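Local coordinates for outer envelope protein 64, mitochondrial (Arabidopsis thaliana, PDB 6HPG), which probably serves as a chaperone receptor in Hsp90-dependent protein targeting to mitochondria, represented here by its TPR domain, at residues A15-K20 with N27-A32; N23-F28 with A47-E52; Y43-A48 with Y77-T82; Q58-C63 with E85-Y90. One frame throughout, in Å; residues are numbered along the deposited sequence.

Contact 1 of 4, residues A15-K20 with N27-A32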
# COMPACT_ATOMS: atom_id res chain seq x y z
N ALA A 15 -3.77 -14.60 -0.80
CA ALA A 15 -3.09 -15.88 -0.85
C ALA A 15 -1.94 -15.85 -1.86
O ALA A 15 -0.86 -16.35 -1.57
CB ALA A 15 -4.08 -17.02 -1.14
N ALA A 16 -2.17 -15.24 -3.03
CA ALA A 16 -1.12 -15.12 -4.03
C ALA A 16 0.06 -14.31 -3.49
O ALA A 16 1.23 -14.67 -3.67
CB ALA A 16 -1.66 -14.49 -5.31
N TYR A 17 -0.28 -13.20 -2.83
CA TYR A 17 0.72 -12.34 -2.24
C TYR A 17 1.50 -13.11 -1.19
O TYR A 17 2.72 -13.03 -1.19
CB TYR A 17 0.10 -11.07 -1.63
CG TYR A 17 1.12 -10.08 -1.08
CD1 TYR A 17 1.58 -10.18 0.24
CD2 TYR A 17 1.58 -9.01 -1.85
CE1 TYR A 17 2.48 -9.27 0.75
CE2 TYR A 17 2.49 -8.11 -1.36
CZ TYR A 17 2.94 -8.24 -0.06
OH TYR A 17 3.86 -7.32 0.43
N LYS A 18 0.81 -13.83 -0.30
CA LYS A 18 1.51 -14.56 0.74
C LYS A 18 2.45 -15.64 0.18
O LYS A 18 3.46 -15.95 0.78
CB LYS A 18 0.52 -15.16 1.75
CG LYS A 18 -0.14 -14.11 2.61
CD LYS A 18 -1.33 -14.68 3.33
CE LYS A 18 -2.22 -13.56 3.83
NZ LYS A 18 -3.32 -14.14 4.63
N GLY A 19 2.10 -16.21 -0.96
CA GLY A 19 3.00 -17.16 -1.65
C GLY A 19 4.00 -16.54 -2.59
O GLY A 19 4.56 -17.24 -3.41
N LYS A 20 4.21 -15.23 -2.52
CA LYS A 20 5.08 -14.49 -3.47
C LYS A 20 4.69 -14.53 -4.95
O LYS A 20 5.51 -14.27 -5.80
CB LYS A 20 6.55 -14.90 -3.34
CG LYS A 20 7.00 -15.26 -1.94
CD LYS A 20 6.80 -14.12 -0.97
CE LYS A 20 7.26 -14.56 0.42
NZ LYS A 20 6.61 -13.75 1.47
N ASN A 27 -3.30 -9.34 -10.36
CA ASN A 27 -4.41 -9.68 -11.21
C ASN A 27 -5.69 -9.97 -10.41
O ASN A 27 -6.76 -9.53 -10.82
CB ASN A 27 -4.04 -10.84 -12.14
CG ASN A 27 -3.07 -10.40 -13.23
OD1 ASN A 27 -3.11 -9.26 -13.67
ND2 ASN A 27 -2.21 -11.31 -13.69
N PHE A 28 -5.56 -10.64 -9.26
CA PHE A 28 -6.71 -10.85 -8.38
C PHE A 28 -7.23 -9.53 -7.83
O PHE A 28 -8.44 -9.31 -7.81
CB PHE A 28 -6.41 -11.85 -7.22
CG PHE A 28 -6.49 -13.31 -7.62
CD1 PHE A 28 -7.63 -13.81 -8.23
CD2 PHE A 28 -5.44 -14.19 -7.35
CE1 PHE A 28 -7.70 -15.14 -8.62
CE2 PHE A 28 -5.51 -15.51 -7.75
CZ PHE A 28 -6.65 -15.98 -8.39
N TYR A 29 -6.32 -8.62 -7.48
CA TYR A 29 -6.67 -7.37 -6.87
C TYR A 29 -7.26 -6.46 -7.90
O TYR A 29 -8.20 -5.70 -7.59
CB TYR A 29 -5.46 -6.73 -6.18
CG TYR A 29 -4.89 -7.47 -4.95
CD1 TYR A 29 -5.71 -8.01 -3.96
CD2 TYR A 29 -3.53 -7.54 -4.74
CE1 TYR A 29 -5.18 -8.61 -2.82
CE2 TYR A 29 -3.01 -8.12 -3.62
CZ TYR A 29 -3.83 -8.67 -2.67
OH TYR A 29 -3.26 -9.25 -1.53
N THR A 30 -6.80 -6.57 -9.14
CA THR A 30 -7.40 -5.80 -10.26
C THR A 30 -8.86 -6.16 -10.49
O THR A 30 -9.77 -5.28 -10.65
CB THR A 30 -6.51 -5.97 -11.50
OG1 THR A 30 -5.25 -5.38 -11.18
CG2 THR A 30 -7.08 -5.31 -12.80
N GLU A 31 -9.11 -7.44 -10.42
CA GLU A 31 -10.47 -7.94 -10.55
C GLU A 31 -11.37 -7.56 -9.36
O GLU A 31 -12.56 -7.26 -9.57
CB GLU A 31 -10.45 -9.45 -10.74
CG GLU A 31 -11.81 -10.10 -10.93
CD GLU A 31 -12.47 -9.77 -12.27
OE1 GLU A 31 -13.57 -10.31 -12.54
OE2 GLU A 31 -11.88 -9.04 -13.05
N ALA A 32 -10.80 -7.66 -8.14
CA ALA A 32 -11.42 -7.19 -6.92
C ALA A 32 -11.90 -5.78 -7.09
O ALA A 32 -13.06 -5.45 -6.80
CB ALA A 32 -10.44 -7.27 -5.75
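Ala16 and Tyr17 face Phe28 and Tyr29 across the paired helices 2-18 and 22-35. The methyl CB of Ala16 lies near the plane of the Phe28 ring, at its edge, 4.3 Å from CD2. One residue further along, Tyr29 OH comes within 3.8 Å of CB of Tyr17, so it is the phenol end of one tyrosine that reaches the stem of the other. With its CG anti to the backbone N (chi1 -176°), Tyr17 swings its ring out of this interface. Trp22 then meets that ring edge-to-face, and Tyr17 OH makes a weak hydrogen bond to the backbone of the bound peptide. Tyr29 takes the other course: CG lies beside the backbone N (chi1 -67°), and its hydroxyl is hydrogen-bonded to Asn14 OD1 on helix 2-18. Both segments belong to TPR 1, whose antiparallel helical hairpin turns between them. A Schellman motif ends the first helix, with Lys20 at C-prime and its N bonded 3.0 Å from Tyr17 O. No hydrogen bond joins the two segments directly. Between residues 15-20 and 27-32 the chemistry is thus van der Waals contact only; the polar tie from Tyr29 to Asn14 falls just outside the first segment, and it probably allows a phenol end to be buried against a methylene.

Contact 2 of 4, residues N23-F28 with A47-E52; sequences NKAVNF and AAAFLE
Ala49 sends its methyl toward helix 22-35, where CB lies 3.7 Å from CG2 of Val26 and 4.0 Å from CB of Ala25. Small side chains at this point let the backbones draw near, and CA of Ala49 is 5.9 Å from CA of Val26. Phe50 follows. Its CB points neither at nor away from 23-28, but the ring comes nearer, so that Val26 crosses it at about a right angle. Both valine methyls approach the ring from the same side: CG2 sits 4.2 Å from the ring centroid in an off-centre CH-pi contact, while CG1 lies further out, 4.0 Å from both CE1 and CZ. This placing follows from CG1 standing anti to the valine's backbone N (chi1 161°), with CG2 beside that N. Here the last helix of TPR 1 meets the first of TPR 2, the step by which tetratricopeptide repeats stack into a superhelix; the two segments run nearly antiparallel at 152°, their axes 8.8 Å apart. Replacing Val26 with an alanine would probably open a gap between Ala49 and the Phe50 ring and leave that ring less firmly fixed in its rotation. The far part of the ring packs on Gln58 and Asp62 of helix 56-69. Beyond it, Leu51 turns to Arg79 and Ala83 on helix 74-86, and Glu52 packs against Tyr17 and an acidic side chain of the bound peptide.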
# COMPACT_ATOMS: atom_id res chain seq x y z
N ASN A 23 2.46 -11.16 -9.53
CA ASN A 23 1.56 -10.85 -10.66
C ASN A 23 0.15 -11.40 -10.50
O ASN A 23 -0.86 -10.74 -10.85
CB ASN A 23 2.10 -11.39 -11.97
CG ASN A 23 3.28 -10.64 -12.43
OD1 ASN A 23 3.15 -9.49 -12.83
ND2 ASN A 23 4.44 -11.26 -12.37
N LYS A 24 0.10 -12.64 -10.01
CA LYS A 24 -1.19 -13.26 -9.71
C LYS A 24 -1.94 -12.40 -8.71
O LYS A 24 -3.14 -12.20 -8.88
CB LYS A 24 -1.05 -14.69 -9.19
CG LYS A 24 -1.05 -15.73 -10.31
CD LYS A 24 -0.22 -16.98 -10.01
CE LYS A 24 0.74 -17.29 -11.16
NZ LYS A 24 1.53 -18.54 -10.94
N ALA A 25 -1.22 -11.89 -7.71
CA ALA A 25 -1.80 -11.02 -6.68
C ALA A 25 -2.39 -9.78 -7.31
O ALA A 25 -3.55 -9.45 -7.07
CB ALA A 25 -0.76 -10.64 -5.65
N VAL A 26 -1.57 -9.11 -8.12
CA VAL A 26 -1.99 -7.91 -8.89
C VAL A 26 -3.27 -8.20 -9.69
O VAL A 26 -4.16 -7.37 -9.74
CB VAL A 26 -0.86 -7.43 -9.87
CG1 VAL A 26 -1.38 -6.52 -11.00
CG2 VAL A 26 0.28 -6.74 -9.14
N ASN A 27 -3.30 -9.34 -10.36
CA ASN A 27 -4.41 -9.68 -11.21
C ASN A 27 -5.69 -9.97 -10.41
O ASN A 27 -6.76 -9.53 -10.82
CB ASN A 27 -4.04 -10.84 -12.14
CG ASN A 27 -3.07 -10.40 -13.23
OD1 ASN A 27 -3.11 -9.26 -13.67
ND2 ASN A 27 -2.21 -11.31 -13.69
N PHE A 28 -5.56 -10.64 -9.26
CA PHE A 28 -6.71 -10.85 -8.38
C PHE A 28 -7.23 -9.53 -7.83
O PHE A 28 -8.44 -9.31 -7.81
CB PHE A 28 -6.41 -11.85 -7.22
CG PHE A 28 -6.49 -13.31 -7.62
CD1 PHE A 28 -7.63 -13.81 -8.23
CD2 PHE A 28 -5.44 -14.19 -7.35
CE1 PHE A 28 -7.70 -15.14 -8.62
CE2 PHE A 28 -5.51 -15.51 -7.75
CZ PHE A 28 -6.65 -15.98 -8.39
N ALA A 47 -1.11 -1.99 -4.29
CA ALA A 47 0.16 -1.29 -4.10
C ALA A 47 1.27 -2.17 -3.56
O ALA A 47 2.41 -2.11 -4.03
CB ALA A 47 0.01 -0.10 -3.18
N ALA A 48 0.96 -2.92 -2.51
CA ALA A 48 1.95 -3.84 -1.91
C ALA A 48 2.47 -4.81 -2.95
O ALA A 48 3.65 -5.04 -3.04
CB ALA A 48 1.32 -4.61 -0.76
N ALA A 49 1.57 -5.43 -3.74
CA ALA A 49 2.05 -6.35 -4.82
C ALA A 49 2.95 -5.62 -5.84
O ALA A 49 4.00 -6.15 -6.22
CB ALA A 49 0.90 -7.04 -5.53
N PHE A 50 2.60 -4.36 -6.16
CA PHE A 50 3.41 -3.56 -7.09
C PHE A 50 4.80 -3.18 -6.55
O PHE A 50 5.78 -3.21 -7.30
CB PHE A 50 2.68 -2.28 -7.53
CG PHE A 50 1.66 -2.47 -8.64
CD1 PHE A 50 1.93 -3.27 -9.77
CD2 PHE A 50 0.45 -1.77 -8.59
CE1 PHE A 50 1.00 -3.37 -10.79
CE2 PHE A 50 -0.50 -1.91 -9.60
CZ PHE A 50 -0.23 -2.69 -10.69
N LEU A 51 4.86 -2.81 -5.28
CA LEU A 51 6.14 -2.58 -4.63
C LEU A 51 7.10 -3.77 -4.80
O LEU A 51 8.27 -3.61 -5.08
CB LEU A 51 5.91 -2.36 -3.15
CG LEU A 51 5.41 -0.98 -2.75
CD1 LEU A 51 5.41 -0.85 -1.23
CD2 LEU A 51 6.27 0.10 -3.35
N GLU A 52 6.59 -4.96 -4.65
CA GLU A 52 7.44 -6.13 -4.74
C GLU A 52 7.98 -6.38 -6.16
O GLU A 52 9.00 -7.02 -6.32
CB GLU A 52 6.66 -7.31 -4.23
CG GLU A 52 6.30 -7.20 -2.75
CD GLU A 52 7.39 -7.73 -1.82
OE1 GLU A 52 8.45 -8.14 -2.33
OE2 GLU A 52 7.14 -7.80 -0.59

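Contact 3 of 4, residues Y43-A48 with Y77-T82; sequences YCNRAA and YLRRGT
Arg79 reaches across from helix 74-86 and sets its guanidinium against Cys44, Asn45 and Ala48 of helix 40-52. Among the polar contacts, NH1 gives Cys44 O a hydrogen bond of 3.1 Å that is weak, for the angle at the hydrogen is only 124°. Water provides the shorter link: one molecule lies in the guanidinium plane at its edge, accepting from NH1 at 2.7 Å and donating to OD1 of Asn45 at 2.6 Å. It bridges an amide and a guanidinium whose planes stand 66° apart. Van der Waals contact supplies the rest. CB of Ala48 sits over one face of the guanidinium, toward its rim, 3.4 Å from NE, and SG of Cys44 lies 3.5 Å from NH1. Because the chain of Arg79 is extended from CG to NE, it enters as a knob in a hole made by Cys44, Asn45, Ala47 and Ala48. Segments 43-48 and 77-82 run roughly parallel, at 32° and with axes 10.0 Å apart. The strongest polar partner of Arg79 and Asn45 is the bound peptide, whose backbone is hydrogen-bonded by Arg79 NH2 and Asn45 ND2. The first helices of TPR 2 and TPR 3 thus line the concave groove of the superhelix, and an asparagine and an arginine so placed are consistent with the carboxylate clamp by which chaperone-binding TPR domains grasp the C-terminal carboxylate of their peptides.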
# COMPACT_ATOMS: atom_id res chain seq x y z
N TYR A 43 -7.10 -1.49 -3.27
CA TYR A 43 -6.03 -0.66 -3.81
C TYR A 43 -4.69 -0.70 -3.00
O TYR A 43 -3.61 -0.78 -3.57
CB TYR A 43 -6.50 0.82 -3.95
CG TYR A 43 -7.41 1.12 -5.18
CD1 TYR A 43 -6.85 1.41 -6.40
CD2 TYR A 43 -8.78 1.15 -5.07
CE1 TYR A 43 -7.64 1.72 -7.53
CE2 TYR A 43 -9.61 1.45 -6.19
CZ TYR A 43 -9.02 1.73 -7.41
OH TYR A 43 -9.77 2.01 -8.52
N CYS A 44 -4.80 -0.63 -1.68
CA CYS A 44 -3.62 -0.65 -0.82
C CYS A 44 -2.88 -1.97 -0.92
O CYS A 44 -1.64 -1.99 -0.92
CB CYS A 44 -4.00 -0.45 0.63
SG CYS A 44 -2.64 0.36 1.51
N ASN A 45 -3.64 -3.07 -0.94
CA ASN A 45 -3.06 -4.36 -1.18
C ASN A 45 -2.40 -4.42 -2.57
O ASN A 45 -1.30 -4.95 -2.72
CB ASN A 45 -4.11 -5.48 -1.03
CG ASN A 45 -4.52 -5.72 0.40
OD1 ASN A 45 -3.94 -5.16 1.35
ND2 ASN A 45 -5.51 -6.56 0.58
N ARG A 46 -3.04 -3.89 -3.59
CA ARG A 46 -2.41 -3.97 -4.89
C ARG A 46 -1.12 -3.17 -4.94
O ARG A 46 -0.16 -3.60 -5.59
CB ARG A 46 -3.35 -3.52 -6.01
CG ARG A 46 -2.85 -4.02 -7.35
CD ARG A 46 -3.84 -3.80 -8.47
NE ARG A 46 -4.17 -2.38 -8.62
CZ ARG A 46 -4.99 -1.91 -9.58
NH1 ARG A 46 -5.52 -2.71 -10.52
NH2 ARG A 46 -5.26 -0.63 -9.60
N ALA A 47 -1.11 -1.99 -4.29
CA ALA A 47 0.16 -1.29 -4.10
C ALA A 47 1.27 -2.17 -3.56
O ALA A 47 2.41 -2.11 -4.03
CB ALA A 47 0.01 -0.10 -3.18
N ALA A 48 0.96 -2.92 -2.51
CA ALA A 48 1.95 -3.84 -1.91
C ALA A 48 2.47 -4.81 -2.95
O ALA A 48 3.65 -5.04 -3.04
CB ALA A 48 1.32 -4.61 -0.76
N TYR A 77 -0.05 5.37 3.32
CA TYR A 77 1.02 6.30 3.58
C TYR A 77 2.40 5.61 3.66
O TYR A 77 3.39 6.07 3.04
CB TYR A 77 0.71 7.17 4.82
CG TYR A 77 -0.53 7.97 4.62
CD1 TYR A 77 -0.54 9.11 3.79
CD2 TYR A 77 -1.70 7.57 5.17
CE1 TYR A 77 -1.72 9.81 3.54
CE2 TYR A 77 -2.88 8.26 4.92
CZ TYR A 77 -2.89 9.38 4.12
OH TYR A 77 -4.08 10.03 3.92
N LEU A 78 2.47 4.51 4.43
CA LEU A 78 3.70 3.69 4.54
C LEU A 78 4.21 3.23 3.19
O LEU A 78 5.38 3.38 2.88
CB LEU A 78 3.42 2.47 5.39
CG LEU A 78 3.07 2.75 6.87
CD1 LEU A 78 2.93 1.44 7.63
CD2 LEU A 78 4.14 3.57 7.54
N ARG A 79 3.30 2.68 2.39
CA ARG A 79 3.60 2.20 1.02
C ARG A 79 3.92 3.29 -0.01
O ARG A 79 4.88 3.13 -0.79
CB ARG A 79 2.50 1.27 0.50
CG ARG A 79 2.49 -0.09 1.25
CD ARG A 79 1.34 -1.02 0.86
NE ARG A 79 1.45 -2.20 1.69
CZ ARG A 79 0.45 -2.87 2.24
NH1 ARG A 79 -0.82 -2.54 2.02
NH2 ARG A 79 0.74 -3.89 3.01
N ARG A 80 3.14 4.39 -0.04
CA ARG A 80 3.49 5.50 -0.93
C ARG A 80 4.85 6.08 -0.53
O ARG A 80 5.69 6.39 -1.39
CB ARG A 80 2.42 6.59 -0.96
CG ARG A 80 2.53 7.43 -2.22
CD ARG A 80 1.40 8.40 -2.44
NE ARG A 80 1.37 9.45 -1.43
CZ ARG A 80 0.44 10.40 -1.38
NH1 ARG A 80 0.49 11.30 -0.42
NH2 ARG A 80 -0.52 10.47 -2.30
N GLY A 81 5.05 6.20 0.79
CA GLY A 81 6.34 6.57 1.36
C GLY A 81 7.50 5.74 0.88
O GLY A 81 8.55 6.29 0.50
N THR A 82 7.32 4.42 0.88
CA THR A 82 8.35 3.49 0.43
C THR A 82 8.66 3.66 -1.05
O THR A 82 9.81 3.58 -1.43
CB THR A 82 7.96 2.03 0.73
OG1 THR A 82 7.63 1.92 2.11
CG2 THR A 82 9.09 1.05 0.40
O HOH W 1 -3.19 -3.38 3.10

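Contact 4 of 4, residues Q58-C63 with E85-Y90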
# COMPACT_ATOMS: atom_id res chain seq x y z
N GLN A 58 2.99 2.82 -10.19
CA GLN A 58 1.69 2.18 -10.07
C GLN A 58 1.35 1.98 -8.60
O GLN A 58 0.19 2.06 -8.23
CB GLN A 58 1.66 0.83 -10.84
CG GLN A 58 1.87 1.01 -12.34
CD GLN A 58 1.90 -0.32 -13.05
OE1 GLN A 58 2.97 -0.91 -13.30
NE2 GLN A 58 0.73 -0.85 -13.32
N ALA A 59 2.36 1.69 -7.78
CA ALA A 59 2.11 1.56 -6.33
C ALA A 59 1.62 2.90 -5.75
O ALA A 59 0.65 2.93 -4.99
CB ALA A 59 3.37 1.09 -5.60
N GLU A 60 2.30 3.99 -6.14
CA GLU A 60 1.95 5.35 -5.73
C GLU A 60 0.54 5.71 -6.11
O GLU A 60 -0.22 6.18 -5.26
CB GLU A 60 2.92 6.39 -6.31
CG GLU A 60 4.24 6.42 -5.56
CD GLU A 60 5.36 7.20 -6.26
OE1 GLU A 60 5.18 7.70 -7.41
OE2 GLU A 60 6.45 7.29 -5.64
N GLN A 61 0.18 5.48 -7.38
CA GLN A 61 -1.16 5.85 -7.85
C GLN A 61 -2.17 5.10 -7.03
O GLN A 61 -3.15 5.65 -6.58
CB GLN A 61 -1.36 5.52 -9.32
CG GLN A 61 -0.61 6.44 -10.23
CD GLN A 61 -0.21 5.74 -11.51
OE1 GLN A 61 -1.03 5.06 -12.13
NE2 GLN A 61 1.04 5.89 -11.89
N ASP A 62 -1.91 3.82 -6.81
CA ASP A 62 -2.81 3.01 -5.97
C ASP A 62 -2.90 3.47 -4.50
O ASP A 62 -3.97 3.37 -3.93
CB ASP A 62 -2.40 1.54 -6.00
CG ASP A 62 -2.98 0.77 -7.17
OD1 ASP A 62 -3.69 1.38 -8.04
OD2 ASP A 62 -2.66 -0.44 -7.20
N CYS A 63 -1.78 3.81 -3.87
CA CYS A 63 -1.86 4.36 -2.52
C CYS A 63 -2.57 5.68 -2.55
O CYS A 63 -3.25 6.00 -1.59
CB CYS A 63 -0.51 4.63 -1.91
SG CYS A 63 0.45 3.17 -1.74
N GLU A 85 10.61 6.89 -1.47
CA GLU A 85 12.01 6.75 -1.04
C GLU A 85 12.83 5.93 -2.05
O GLU A 85 14.02 6.20 -2.26
CB GLU A 85 12.07 6.12 0.33
CG GLU A 85 13.47 5.93 0.82
CD GLU A 85 13.51 5.36 2.21
OE1 GLU A 85 14.61 5.35 2.80
OE2 GLU A 85 12.45 4.94 2.73
N SER A 86 12.17 4.94 -2.67
CA SER A 86 12.76 4.14 -3.75
C SER A 86 13.02 4.98 -4.98
O SER A 86 14.03 4.76 -5.66
CB SER A 86 11.85 2.98 -4.13
OG SER A 86 11.82 2.01 -3.11
N LEU A 87 12.12 5.92 -5.28
CA LEU A 87 12.32 6.85 -6.39
C LEU A 87 13.12 8.09 -5.98
O LEU A 87 13.04 9.12 -6.64
CB LEU A 87 10.97 7.25 -6.99
CG LEU A 87 10.23 6.14 -7.73
CD1 LEU A 87 8.86 6.66 -8.12
CD2 LEU A 87 11.01 5.66 -8.95
N VAL A 88 13.88 7.98 -4.87
CA VAL A 88 14.78 9.02 -4.34
C VAL A 88 14.06 10.38 -4.13
O VAL A 88 14.69 11.43 -4.16
CB VAL A 88 16.11 9.05 -5.19
CG1 VAL A 88 17.10 10.15 -4.77
CG2 VAL A 88 16.82 7.69 -5.09
N ARG A 89 12.74 10.36 -3.87
CA ARG A 89 11.99 11.58 -3.58
C ARG A 89 11.78 11.66 -2.08
O ARG A 89 10.67 11.41 -1.56
CB ARG A 89 10.70 11.62 -4.40
CG ARG A 89 10.97 12.19 -5.79
CD ARG A 89 10.08 11.63 -6.88
NE ARG A 89 8.67 11.94 -6.65
CZ ARG A 89 7.71 11.07 -6.32
NH1 ARG A 89 6.46 11.52 -6.16
NH2 ARG A 89 7.95 9.75 -6.16
N TYR A 90 12.88 11.98 -1.39
CA TYR A 90 12.98 11.83 0.06
C TYR A 90 12.06 12.79 0.83
O TYR A 90 11.58 12.43 1.89
CB TYR A 90 14.40 12.02 0.56
CG TYR A 90 15.44 11.09 -0.03
CD1 TYR A 90 15.31 9.71 0.07
CD2 TYR A 90 16.58 11.59 -0.69
CE1 TYR A 90 16.26 8.87 -0.48
CE2 TYR A 90 17.53 10.75 -1.22
CZ TYR A 90 17.36 9.39 -1.11
OH TYR A 90 18.27 8.54 -1.64
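OE2 of Glu60 accepts a hydrogen bond from NH2 of Arg89 at 2.9 Å, part of a salt bridge between TPR 2 and the helix-to-helix turn of TPR 3. A Schellman motif ends helix 74-86 in that turn, with Val88 of positive phi at C-prime, and Arg89 follows at the N-cap position of helix 90-103. Glu60 reaches out from helix 56-69 on a chain extended beyond CG, whereas Arg89 comes from the opposite direction on a chain bent at chi2 and chi3 (chi3 63°). The bond is fairly straight, 152° at the hydrogen. It lies in the guanidinium plane but meets the carboxylate on its syn side, 29° out of plane. The bridge is one-oxygen in kind, for OE1 stays 3.7 Å from NH2. Arg89 also has a second acid, since its NH1 forms a salt bridge with Glu92, which probably helps to hold the guanidinium in place between the two carboxylates. A glutamine in place of Glu60, lacking the charge, would probably leave NH2 of Arg89 without its ionic mate. Arg84 packs against both charged side chains, and Leu87 also packs on Phe56. The leucine in turn lies against the carboxylate, its CD1 3.5 Å from Glu60 OE2 and 3.9 Å from OE1.

Overall arrangement
The four contacts show how a TPR solenoid grows, helices 22-35, 40-52 and 74-86 each serving two of them. Contacts 1 and 2 (centres about 6 Å apart) share the first, contacts 2 and 3 (about 11 Å) the second, contacts 3 and 4 (about 8 Å) the third. Contact 3 lies about 1 Å from the centre of the chain, contact 4 at the partly exposed surface. Arg46 of contact 3 reaches contacts 1 and 4: its NE makes a salt bridge of 2.8 Å with Asp62 OD2, and its NH1 a probable hydrogen bond of 2.8 Å with Thr30 OG1. Residues of contacts 1, 2 and 3 reach the bound peptide. Contacts 1 and 4, about 20 Å apart between centres, do not touch.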